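Side-chain contact in putative enoyl-CoA hydratase (Streptomyces avermitilis, PDB 3GKB), which is probably an enoyl-CoA hydratase or a related crotonase-family enzyme, although its substrate and reaction have not been established: residues 128-133 / 203-208. Numbering follows the deposited sequence.
Sequences ADMAFA and DRVARN
Val205 touches Met130 and Phe132 through one methyl group, CG1, and these are the closest approaches between strand residues 130-133 and helix residues 203-208. The contact is purely apolar: no hydrogen bond or salt bridge crosses it, and the two segments together bury just 84 Å² against each other. Val205 CG1 lies 4.2 Å from Met130 SD; the sulfur makes the approach and CE turns away from the valine. On the ring, the nearest atom is Phe132 CE2, 4.3 Å from the same CG1, with the methyl approaching obliquely. The valine holds CG1 anti to its backbone N (chi1 163°), which carries this branch out to both strand side chains. Met130 and Phe132, two residues apart, project from the same side of the strand and also pack on each other, with Met130 SD 4.0 Å from Phe132 CE2. Backbones stay well apart, the CA atoms of Phe132 and Val205 being 10.2 Å from one another; side chains alone bridge the gap.

Polar interactions lie around this apolar patch. Asp129 forms salt bridges to Lys221 and to Arg165 of the second subunit, and Arg204 forms one to Asp176 of that subunit, beside a cation-pi contact with Tyr201. The second subunit also packs Thr174 on Val205 and Glu170 on Phe132, so the contact lies close to a subunit interface of the trimer.

Within the crotonase-like fold, strand 130-134 runs between strands 108-113 and 191-193, parallel to both. Helix 195-210, which follows the latter, lies against the sheet: Leu198 and Val202 extend its packing on Phe132, and Ile209 on Met130, while Ala206 reaches strand 55-60 at Val55 and Val57.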
loop_
_atom_site.group_PDB
_atom_site.type_symbol
_atom_site.label_atom_id
_atom_site.label_comp_id
_atom_site.label_asym_id
_atom_site.label_seq_id
_atom_site.Cartn_x
_atom_site.Cartn_y
_atom_site.Cartn_z
ATOM N N ALA B 128 11.826 -5.156 10.946
ATOM C CA ALA B 128 12.885 -5.772 10.142
ATOM C C ALA B 128 12.749 -5.380 8.667
ATOM O O ALA B 128 11.659 -5.038 8.194
ATOM C CB ALA B 128 12.870 -7.275 10.298
ATOM N N ASP B 129 13.853 -5.454 7.921
ATOM C CA ASP B 129 13.801 -5.142 6.504
ATOM C C ASP B 129 12.794 -6.016 5.767
ATOM O O ASP B 129 12.067 -5.550 4.872
ATOM C CB ASP B 129 15.163 -5.271 5.825
ATOM C CG ASP B 129 16.183 -4.262 6.334
ATOM O OD1 ASP B 129 15.811 -3.161 6.808
ATOM O OD2 ASP B 129 17.394 -4.608 6.254
ATOM N N MET B 130 12.745 -7.299 6.132
ATOM C CA MET B 130 11.779 -8.204 5.500
ATOM C C MET B 130 11.336 -9.282 6.482
ATOM O O MET B 130 12.109 -9.682 7.387
ATOM C CB MET B 130 12.314 -8.800 4.155
ATOM C CG MET B 130 13.669 -9.449 4.119
ATOM S SD MET B 130 14.429 -9.678 2.402
ATOM C CE MET B 130 15.278 -8.152 2.144
ATOM N N ALA B 131 10.087 -9.724 6.331
ATOM C CA ALA B 131 9.496 -10.725 7.201
ATOM C C ALA B 131 8.733 -11.734 6.325
ATOM O O ALA B 131 7.918 -11.349 5.466
ATOM C CB ALA B 131 8.539 -10.099 8.177
ATOM N N PHE B 132 9.004 -13.004 6.582
ATOM C CA PHE B 132 8.388 -14.139 5.877
ATOM C C PHE B 132 7.725 -15.004 6.948
ATOM O O PHE B 132 8.373 -15.345 7.959
ATOM C CB PHE B 132 9.459 -14.945 5.115
ATOM C CG PHE B 132 10.193 -14.123 4.079
ATOM C CD1 PHE B 132 9.539 -13.737 2.918
ATOM C CD2 PHE B 132 11.491 -13.650 4.296
ATOM C CE1 PHE B 132 10.196 -12.945 1.950
ATOM C CE2 PHE B 132 12.145 -12.873 3.331
ATOM C CZ PHE B 132 11.469 -12.512 2.167
ATOM N N ALA B 133 6.463 -15.383 6.721
ATOM C CA ALA B 133 5.663 -16.077 7.739
ATOM C C ALA B 133 5.027 -17.378 7.233
ATOM O O ALA B 133 4.669 -17.497 6.060
ATOM C CB ALA B 133 4.558 -15.156 8.307
ATOM N N ASP B 203 16.379 -19.484 4.390
ATOM C CA ASP B 203 17.803 -19.792 4.242
ATOM C C ASP B 203 18.348 -19.409 2.847
ATOM O O ASP B 203 19.431 -18.813 2.730
ATOM C CB ASP B 203 18.052 -21.259 4.562
ATOM C CG ASP B 203 19.527 -21.618 4.500
ATOM O OD1 ASP B 203 20.320 -21.101 5.321
ATOM O OD2 ASP B 203 19.894 -22.396 3.592
ATOM N N ARG B 204 17.595 -19.738 1.806
ATOM C CA ARG B 204 17.956 -19.364 0.445
ATOM C C ARG B 204 18.055 -17.854 0.252
ATOM O O ARG B 204 19.034 -17.374 -0.330
ATOM C CB ARG B 204 16.962 -19.923 -0.572
ATOM C CG ARG B 204 17.289 -19.534 -2.010
ATOM C CD ARG B 204 16.346 -20.139 -3.053
ATOM N NE ARG B 204 14.986 -19.609 -2.955
ATOM C CZ ARG B 204 14.583 -18.399 -3.386
ATOM N NH1 ARG B 204 15.412 -17.553 -3.976
ATOM N NH2 ARG B 204 13.317 -18.041 -3.225
ATOM N N VAL B 205 17.046 -17.114 0.725
ATOM C CA VAL B 205 17.043 -15.645 0.597
ATOM C C VAL B 205 18.269 -15.080 1.329
ATOM O O VAL B 205 18.999 -14.270 0.780
ATOM C CB VAL B 205 15.745 -15.026 1.157
ATOM C CG1 VAL B 205 15.902 -13.518 1.412
ATOM C CG2 VAL B 205 14.550 -15.332 0.198
ATOM N N ALA B 206 18.499 -15.524 2.563
ATOM C CA ALA B 206 19.618 -15.015 3.377
ATOM C C ALA B 206 20.981 -15.272 2.723
ATOM O O ALA B 206 21.817 -14.379 2.651
ATOM C CB ALA B 206 19.574 -15.588 4.821
ATOM N N ARG B 207 21.183 -16.485 2.246
ATOM C CA ARG B 207 22.438 -16.868 1.623
ATOM C C ARG B 207 22.634 -16.171 0.303
ATOM O O ARG B 207 23.734 -15.727 0.027
ATOM C CB ARG B 207 22.558 -18.389 1.484
ATOM C CG ARG B 207 22.723 -19.087 2.863
ATOM C CD ARG B 207 24.016 -18.719 3.651
ATOM N NE ARG B 207 25.204 -19.090 2.885
ATOM C CZ ARG B 207 25.780 -20.298 2.881
ATOM N NH1 ARG B 207 26.843 -20.506 2.115
ATOM N NH2 ARG B 207 25.309 -21.295 3.642
ATOM N N ASN B 208 21.562 -16.008 -0.472
ATOM C CA ASN B 208 21.643 -15.279 -1.753
ATOM C C ASN B 208 21.987 -13.803 -1.572
ATOM O O ASN B 208 22.779 -13.253 -2.339
ATOM C CB ASN B 208 20.347 -15.428 -2.568
ATOM C CG ASN B 208 20.233 -16.776 -3.270
ATOM O OD1 ASN B 208 21.105 -17.622 -3.141
ATOM N ND2 ASN B 208 19.143 -16.975 -4.016
#